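Local coordinates for type IV pilin structural subunit (Pseudomonas aeruginosa, PDB 3JYZ), which serves as the structural subunit of type IV pili, probably polymerising into the thin filaments that extend from the bacterial surface, at residues A34-Q46 / T58-I70. Numbering follows the deposited sequence.
Sequences ADLTRATTTWNQQ and TSVLMDAGNTGVI
Trp43 and Met62 meet because Trp43 carries CG opposite its backbone N (chi1 179°) while Met62, a selenomethionine, is extended about its second torsion and bent at its last (chi3 63°). The bend brings CE against the helix, 3.3 Å from Thr40 OG1, and leaves SE 3.7 Å from Trp43 CB. The selenium meets the five-membered ring obliquely in a Met-aromatic contact, and Leu36 CD1 packs against CE of Met62. Trp43 points its indole N-H at the strand: NE1 donates to Val60 O at 2.8 Å, with Val60 O almost in the ring plane but NE1 well above the plane of that carbonyl. Farther along, Asn66 closes a type I turn that begins at Asp63 and lays its amide against Thr37 and Thr40, ND2 standing 3.3 Å from Thr40 CB. One water accepts from this ND2 and donates to Thr37 O; another donates to both Thr40 OG1 and Asp63 O while accepting from Gly68 N. Thr40 OG1 in turn donates to Leu36 O at 2.8 Å. The 34-46 part of the helix runs nearly antiparallel to strand 59-62, at the edge of the pilin sheet, and Ile25 of helix 4-28 also touches Met62. The chemistry implies a divided interface: apolar contacts centred on the selenomethionine at the strand, with the direct indole-to-carbonyl bond from Trp43 to Val60, and bridging waters where the turn meets the helix.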
ATOM      1  N   ALA A  34     -14.602  12.069  -6.286  1.00 13.76           N
ATOM      2  CA  ALA A  34     -15.349  11.212  -7.200  1.00 14.87           C
ATOM      3  C   ALA A  34     -14.436  10.282  -7.998  1.00 14.37           C
ATOM      4  O   ALA A  34     -14.759   9.109  -8.186  1.00 13.81           O
ATOM      5  CB  ALA A  34     -16.205  12.057  -8.148  1.00 15.89           C
ATOM      6  N   ASP A  35     -13.306  10.811  -8.464  1.00 14.53           N
ATOM      7  CA  ASP A  35     -12.343  10.021  -9.229  1.00 15.17           C
ATOM      8  C   ASP A  35     -11.674   8.968  -8.348  1.00 14.20           C
ATOM      9  O   ASP A  35     -11.469   7.831  -8.773  1.00 12.76           O
ATOM     10  CB  ASP A  35     -11.264  10.910  -9.846  1.00 17.71           C
ATOM     11  CG  ASP A  35     -11.751  11.677 -11.063  1.00 21.54           C
ATOM     12  OD1 ASP A  35     -12.921  11.515 -11.461  1.00 22.28           O
ATOM     13  OD2 ASP A  35     -10.944  12.446 -11.626  1.00 24.53           O
ATOM     14  N   LEU A  36     -11.307   9.361  -7.132  1.00 13.16           N
ATOM     15  CA  LEU A  36     -10.682   8.431  -6.196  1.00 11.15           C
ATOM     16  C   LEU A  36     -11.643   7.291  -5.855  1.00 11.42           C
ATOM     17  O   LEU A  36     -11.241   6.138  -5.671  1.00 11.01           O
ATOM     18  CB  LEU A  36     -10.252   9.169  -4.929  1.00 10.77           C
ATOM     19  CG  LEU A  36      -9.621   8.330  -3.814  1.00 10.39           C
ATOM     20  CD1 LEU A  36      -8.474   7.446  -4.322  1.00 10.51           C
ATOM     21  CD2 LEU A  36      -9.144   9.258  -2.696  1.00 11.47           C
ATOM     22  N   THR A  37     -12.922   7.625  -5.769  1.00 12.20           N
ATOM     23  CA  THR A  37     -13.949   6.640  -5.469  1.00 11.91           C
ATOM     24  C   THR A  37     -14.096   5.673  -6.630  1.00 13.01           C
ATOM     25  O   THR A  37     -14.160   4.457  -6.436  1.00 12.38           O
ATOM     26  CB  THR A  37     -15.268   7.353  -5.187  1.00 11.92           C
ATOM     27  OG1 THR A  37     -15.105   8.154  -4.011  1.00 12.34           O
ATOM     28  CG2 THR A  37     -16.400   6.357  -4.963  1.00 11.99           C
ATOM     29  N   ARG A  38     -14.124   6.214  -7.844  1.00 13.69           N
ATOM     30  CA  ARG A  38     -14.218   5.394  -9.045  1.00 14.98           C
ATOM     31  C   ARG A  38     -12.993   4.495  -9.199  1.00 13.68           C
ATOM     32  O   ARG A  38     -13.113   3.324  -9.559  1.00 13.18           O
ATOM     33  CB  ARG A  38     -14.383   6.274 -10.284  1.00 18.48           C
ATOM     34  CG  ARG A  38     -14.552   5.498 -11.580  1.00 23.12           C
ATOM     35  CD  ARG A  38     -15.297   6.316 -12.622  1.00 27.07           C
ATOM     36  NE  ARG A  38     -14.543   7.497 -13.032  1.00 31.03           N
ATOM     37  CZ  ARG A  38     -14.789   8.729 -12.598  1.00 33.59           C
ATOM     38  NH1 ARG A  38     -15.774   8.946 -11.737  1.00 33.87           N
ATOM     39  NH2 ARG A  38     -14.051   9.745 -13.025  1.00 34.96           N
ATOM     40  N   ALA A  39     -11.816   5.050  -8.925  1.00 12.45           N
ATOM     41  CA  ALA A  39     -10.570   4.299  -9.035  1.00 11.96           C
ATOM     42  C   ALA A  39     -10.560   3.130  -8.047  1.00 10.98           C
ATOM     43  O   ALA A  39     -10.136   2.027  -8.383  1.00 10.32           O
ATOM     44  CB  ALA A  39      -9.376   5.221  -8.799  1.00 12.27           C
ATOM     45  N   THR A  40     -11.032   3.383  -6.831  1.00 10.18           N
ATOM     46  CA  THR A  40     -11.169   2.333  -5.830  1.00  9.61           C
ATOM     47  C   THR A  40     -12.048   1.194  -6.352  1.00  9.90           C
ATOM     48  O   THR A  40     -11.693   0.019  -6.247  1.00  9.86           O
ATOM     49  CB  THR A  40     -11.758   2.907  -4.530  1.00  9.43           C
ATOM     50  OG1 THR A  40     -10.854   3.892  -4.007  1.00  9.44           O
ATOM     51  CG2 THR A  40     -11.986   1.814  -3.485  1.00  8.80           C
ATOM     52  N   THR A  41     -13.193   1.537  -6.923  1.00 10.06           N
ATOM     53  CA  THR A  41     -14.083   0.513  -7.452  1.00 10.81           C
ATOM     54  C   THR A  41     -13.448  -0.255  -8.604  1.00 11.91           C
ATOM     55  O   THR A  41     -13.509  -1.483  -8.653  1.00 12.73           O
ATOM     56  CB  THR A  41     -15.401   1.150  -7.906  1.00 11.91           C
ATOM     57  OG1 THR A  41     -16.068   1.686  -6.760  1.00 13.10           O
ATOM     58  CG2 THR A  41     -16.301   0.116  -8.568  1.00 12.40           C
ATOM     59  N   THR A  42     -12.832   0.471  -9.532  1.00 11.88           N
ATOM     60  CA  THR A  42     -12.197  -0.143 -10.691  1.00 12.59           C
ATOM     61  C   THR A  42     -11.088  -1.101 -10.276  1.00 11.78           C
ATOM     62  O   THR A  42     -11.041  -2.251 -10.725  1.00 13.41           O
ATOM     63  CB  THR A  42     -11.605   0.938 -11.611  1.00 13.80           C
ATOM     64  OG1 THR A  42     -12.664   1.796 -12.050  1.00 15.26           O
ATOM     65  CG2 THR A  42     -10.911   0.315 -12.816  1.00 13.94           C
ATOM     66  N   TRP A  43     -10.195  -0.630  -9.409  1.00  9.77           N
ATOM     67  CA  TRP A  43      -9.089  -1.467  -8.969  1.00  8.94           C
ATOM     68  C   TRP A  43      -9.573  -2.737  -8.262  1.00  9.05           C
ATOM     69  O   TRP A  43      -9.135  -3.852  -8.577  1.00  8.39           O
ATOM     70  CB  TRP A  43      -8.130  -0.704  -8.033  1.00  8.77           C
ATOM     71  CG  TRP A  43      -7.037  -1.614  -7.586  1.00  8.83           C
ATOM     72  CD1 TRP A  43      -6.987  -2.341  -6.433  1.00 10.27           C
ATOM     73  CD2 TRP A  43      -5.867  -1.949  -8.330  1.00 10.20           C
ATOM     74  NE1 TRP A  43      -5.836  -3.101  -6.408  1.00  9.96           N
ATOM     75  CE2 TRP A  43      -5.137  -2.882  -7.563  1.00 10.27           C
ATOM     76  CE3 TRP A  43      -5.365  -1.548  -9.574  1.00 10.43           C
ATOM     77  CZ2 TRP A  43      -3.920  -3.411  -8.000  1.00 10.18           C
ATOM     78  CZ3 TRP A  43      -4.160  -2.078 -10.006  1.00 10.53           C
ATOM     79  CH2 TRP A  43      -3.451  -3.002  -9.219  1.00 11.05           C
ATOM     80  N   ASN A  44     -10.464  -2.562  -7.291  1.00  9.09           N
ATOM     81  CA  ASN A  44     -10.870  -3.668  -6.425  1.00  9.45           C
ATOM     82  C   ASN A  44     -11.617  -4.766  -7.174  1.00 11.03           C
ATOM     83  O   ASN A  44     -11.632  -5.906  -6.721  1.00 12.81           O
ATOM     84  CB  ASN A  44     -11.699  -3.169  -5.234  1.00  8.91           C
ATOM     85  CG  ASN A  44     -10.858  -2.446  -4.193  1.00  8.76           C
ATOM     86  OD1 ASN A  44     -11.392  -1.770  -3.305  1.00 11.53           O
ATOM     87  ND2 ASN A  44      -9.552  -2.594  -4.289  1.00  5.47           N
ATOM     88  N   GLN A  45     -12.197  -4.438  -8.331  1.00 10.53           N
ATOM     89  CA  GLN A  45     -12.965  -5.422  -9.097  1.00 11.87           C
ATOM     90  C   GLN A  45     -12.074  -6.416  -9.817  1.00 10.96           C
ATOM     91  O   GLN A  45     -12.508  -7.514 -10.148  1.00 11.73           O
ATOM     92  CB  GLN A  45     -13.915  -4.724 -10.075  1.00 16.54           C
ATOM     93  CG  GLN A  45     -14.887  -3.854  -9.322  1.00 22.82           C
ATOM     94  CD  GLN A  45     -16.089  -3.400 -10.116  1.00 27.19           C
ATOM     95  OE1 GLN A  45     -17.207  -3.362  -9.586  1.00 28.72           O
ATOM     96  NE2 GLN A  45     -15.873  -3.025 -11.375  1.00 27.77           N
ATOM     97  N   GLN A  46     -10.834  -6.015 -10.023  1.00  9.71           N
ATOM     98  CA  GLN A  46      -9.837  -6.857 -10.693  1.00  9.18           C
ATOM     99  C   GLN A  46      -9.594  -8.149  -9.957  1.00  8.86           C
ATOM    100  O   GLN A  46      -9.847  -8.211  -8.823  1.00  9.68           O
ATOM    101  CB  GLN A  46      -8.518  -6.082 -10.844  1.00  9.46           C
ATOM    102  CG  GLN A  46      -8.644  -4.813 -11.671  1.00 10.20           C
ATOM    103  CD  GLN A  46      -7.409  -3.970 -11.682  1.00 11.41           C
ATOM    104  OE1 GLN A  46      -7.337  -3.033 -12.402  1.00 13.53           O
ATOM    105  NE2 GLN A  46      -6.446  -4.323 -10.886  1.00 10.14           N
ATOM    106  N   THR A  58      -2.177 -12.794  -1.834  1.00 10.39           N
ATOM    107  CA  THR A  58      -3.607 -13.099  -1.829  1.00 10.38           C
ATOM    108  C   THR A  58      -4.399 -11.967  -2.474  1.00  9.82           C
ATOM    109  O   THR A  58      -5.261 -12.203  -3.318  1.00 10.75           O
ATOM    110  CB  THR A  58      -4.111 -13.312  -0.395  1.00 12.22           C
ATOM    111  OG1 THR A  58      -3.568 -14.537   0.112  1.00 14.75           O
ATOM    112  CG2 THR A  58      -5.636 -13.382  -0.339  1.00 13.15           C
ATOM    113  N   SER A  59      -4.083 -10.734  -2.098  1.00  8.96           N
ATOM    114  CA  SER A  59      -4.878  -9.601  -2.538  1.00  8.03           C
ATOM    115  C   SER A  59      -4.131  -8.290  -2.370  1.00  7.85           C
ATOM    116  O   SER A  59      -3.260  -8.166  -1.505  1.00  8.25           O
ATOM    117  CB  SER A  59      -6.201  -9.552  -1.763  1.00  9.08           C
ATOM    118  OG  SER A  59      -5.978  -9.436  -0.367  1.00  9.82           O
ATOM    119  N   VAL A  60      -4.481  -7.327  -3.217  1.00  7.11           N
ATOM    120  CA  VAL A  60      -3.974  -5.963  -3.140  1.00  7.03           C
ATOM    121  C   VAL A  60      -5.221  -5.109  -3.262  1.00  7.15           C
ATOM    122  O   VAL A  60      -5.764  -4.956  -4.354  1.00  8.80           O
ATOM    123  CB  VAL A  60      -3.030  -5.664  -4.315  1.00  7.40           C
ATOM    124  CG1 VAL A  60      -2.515  -4.233  -4.240  1.00  8.45           C
ATOM    125  CG2 VAL A  60      -1.866  -6.668  -4.334  1.00  8.44           C
ATOM    126  N   LEU A  61      -5.701  -4.585  -2.138  1.00  6.15           N
ATOM    127  CA  LEU A  61      -7.008  -3.930  -2.129  1.00  6.61           C
ATOM    128  C   LEU A  61      -6.940  -2.493  -1.640  1.00  7.30           C
ATOM    129  O   LEU A  61      -6.268  -2.189  -0.649  1.00  7.41           O
ATOM    130  CB  LEU A  61      -7.997  -4.723  -1.269  1.00  6.92           C
ATOM    131  CG  LEU A  61      -8.472  -6.035  -1.900  1.00  8.34           C
ATOM    132  CD1 LEU A  61      -9.185  -6.888  -0.860  1.00  9.89           C
ATOM    133  CD2 LEU A  61      -9.374  -5.788  -3.108  1.00  8.51           C
HETATM  134  N   MSE A  62      -7.663  -1.613  -2.325  1.00  8.01           N
HETATM  135  CA  MSE A  62      -7.815  -0.237  -1.871  1.00  8.34           C
HETATM  136  C   MSE A  62      -8.939  -0.143  -0.849  1.00  7.82           C
HETATM  137  O   MSE A  62      -9.961  -0.814  -0.963  1.00  8.64           O
HETATM  138  CB  MSE A  62      -8.110   0.683  -3.046  1.00 10.08           C
HETATM  139  CG  MSE A  62      -6.951   0.795  -3.999  1.00 11.37           C
HETATM  140 SE   MSE A  62      -7.331   1.921  -5.537  1.00 15.66          SE
HETATM  141  CE  MSE A  62      -7.631   3.617  -4.661  1.00 17.37           C
ATOM    142  N   ASP A  63      -8.735   0.688   0.161  1.00  7.55           N
ATOM    143  CA  ASP A  63      -9.707   0.830   1.234  1.00  9.03           C
ATOM    144  C   ASP A  63     -11.113   1.057   0.678  1.00  8.50           C
ATOM    145  O   ASP A  63     -11.308   1.902  -0.195  1.00  8.78           O
ATOM    146  CB  ASP A  63      -9.276   1.999   2.112  1.00 10.97           C
ATOM    147  CG  ASP A  63     -10.170   2.192   3.303  1.00 13.95           C
ATOM    148  OD1 ASP A  63     -11.203   2.879   3.155  1.00 15.23           O
ATOM    149  OD2 ASP A  63      -9.821   1.690   4.391  1.00 16.32           O
ATOM    150  N   ALA A  64     -12.093   0.315   1.192  1.00  9.28           N
ATOM    151  CA  ALA A  64     -13.446   0.395   0.650  1.00  9.99           C
ATOM    152  C   ALA A  64     -14.099   1.748   0.930  1.00 10.48           C
ATOM    153  O   ALA A  64     -15.071   2.118   0.273  1.00 12.28           O
ATOM    154  CB  ALA A  64     -14.312  -0.746   1.199  1.00 10.57           C
ATOM    155  N   GLY A  65     -13.552   2.481   1.891  1.00  9.97           N
ATOM    156  CA  GLY A  65     -14.039   3.813   2.214  1.00  9.50           C
ATOM    157  C   GLY A  65     -13.386   4.895   1.375  1.00  9.56           C
ATOM    158  O   GLY A  65     -13.474   6.081   1.695  1.00 10.22           O
ATOM    159  N   ASN A  66     -12.698   4.480   0.315  1.00  8.58           N
ATOM    160  CA  ASN A  66     -12.195   5.408  -0.693  1.00  8.51           C
ATOM    161  C   ASN A  66     -11.075   6.330  -0.218  1.00  8.87           C
ATOM    162  O   ASN A  66     -10.930   7.450  -0.718  1.00  9.72           O
ATOM    163  CB  ASN A  66     -13.360   6.207  -1.296  1.00  9.33           C
ATOM    164  CG  ASN A  66     -14.447   5.300  -1.841  1.00 10.16           C
ATOM    165  OD1 ASN A  66     -15.577   5.275  -1.330  1.00 13.06           O
ATOM    166  ND2 ASN A  66     -14.109   4.526  -2.860  1.00  8.40           N
ATOM    167  N   THR A  67     -10.264   5.853   0.719  1.00  8.23           N
ATOM    168  CA  THR A  67      -9.155   6.665   1.218  1.00  8.92           C
ATOM    169  C   THR A  67      -7.909   6.541   0.348  1.00  9.26           C
ATOM    170  O   THR A  67      -6.983   7.350   0.478  1.00 10.72           O
ATOM    171  CB  THR A  67      -8.769   6.301   2.649  1.00  9.75           C
ATOM    172  OG1 THR A  67      -8.257   4.960   2.675  1.00 10.37           O
ATOM    173  CG2 THR A  67      -9.972   6.403   3.575  1.00 10.85           C
ATOM    174  N   GLY A  68      -7.881   5.526  -0.516  1.00  8.00           N
ATOM    175  CA  GLY A  68      -6.732   5.277  -1.375  1.00  8.69           C
ATOM    176  C   GLY A  68      -5.662   4.419  -0.710  1.00  8.22           C
ATOM    177  O   GLY A  68      -4.666   4.054  -1.348  1.00  8.80           O
ATOM    178  N   VAL A  69      -5.861   4.083   0.563  1.00  7.57           N
ATOM    179  CA  VAL A  69      -4.905   3.238   1.282  1.00  7.66           C
ATOM    180  C   VAL A  69      -4.956   1.796   0.781  1.00  8.20           C
ATOM    181  O   VAL A  69      -6.033   1.210   0.685  1.00  8.54           O
ATOM    182  CB  VAL A  69      -5.143   3.276   2.798  1.00  7.21           C
ATOM    183  CG1 VAL A  69      -4.247   2.246   3.511  1.00  7.83           C
ATOM    184  CG2 VAL A  69      -4.880   4.679   3.338  1.00  8.65           C
ATOM    185  N   ILE A  70      -3.795   1.228   0.458  1.00  7.75           N
ATOM    186  CA  ILE A  70      -3.723  -0.117  -0.101  1.00  7.74           C
ATOM    187  C   ILE A  70      -3.246  -1.129   0.937  1.00  7.90           C
ATOM    188  O   ILE A  70      -2.242  -0.913   1.607  1.00  8.69           O
ATOM    189  CB  ILE A  70      -2.744  -0.163  -1.297  1.00  7.88           C
ATOM    190  CG1 ILE A  70      -3.264   0.697  -2.454  1.00  8.05           C
ATOM    191  CG2 ILE A  70      -2.509  -1.607  -1.762  1.00  8.25           C
ATOM    192  CD1 ILE A  70      -2.255   0.931  -3.573  1.00  9.14           C
TER
HETATM  193  O   HOH W   1     -15.658   2.843  -4.244  1.00 13.10           O
HETATM  194  O   HOH W   2      -9.537   3.518  -1.618  1.00  7.75           O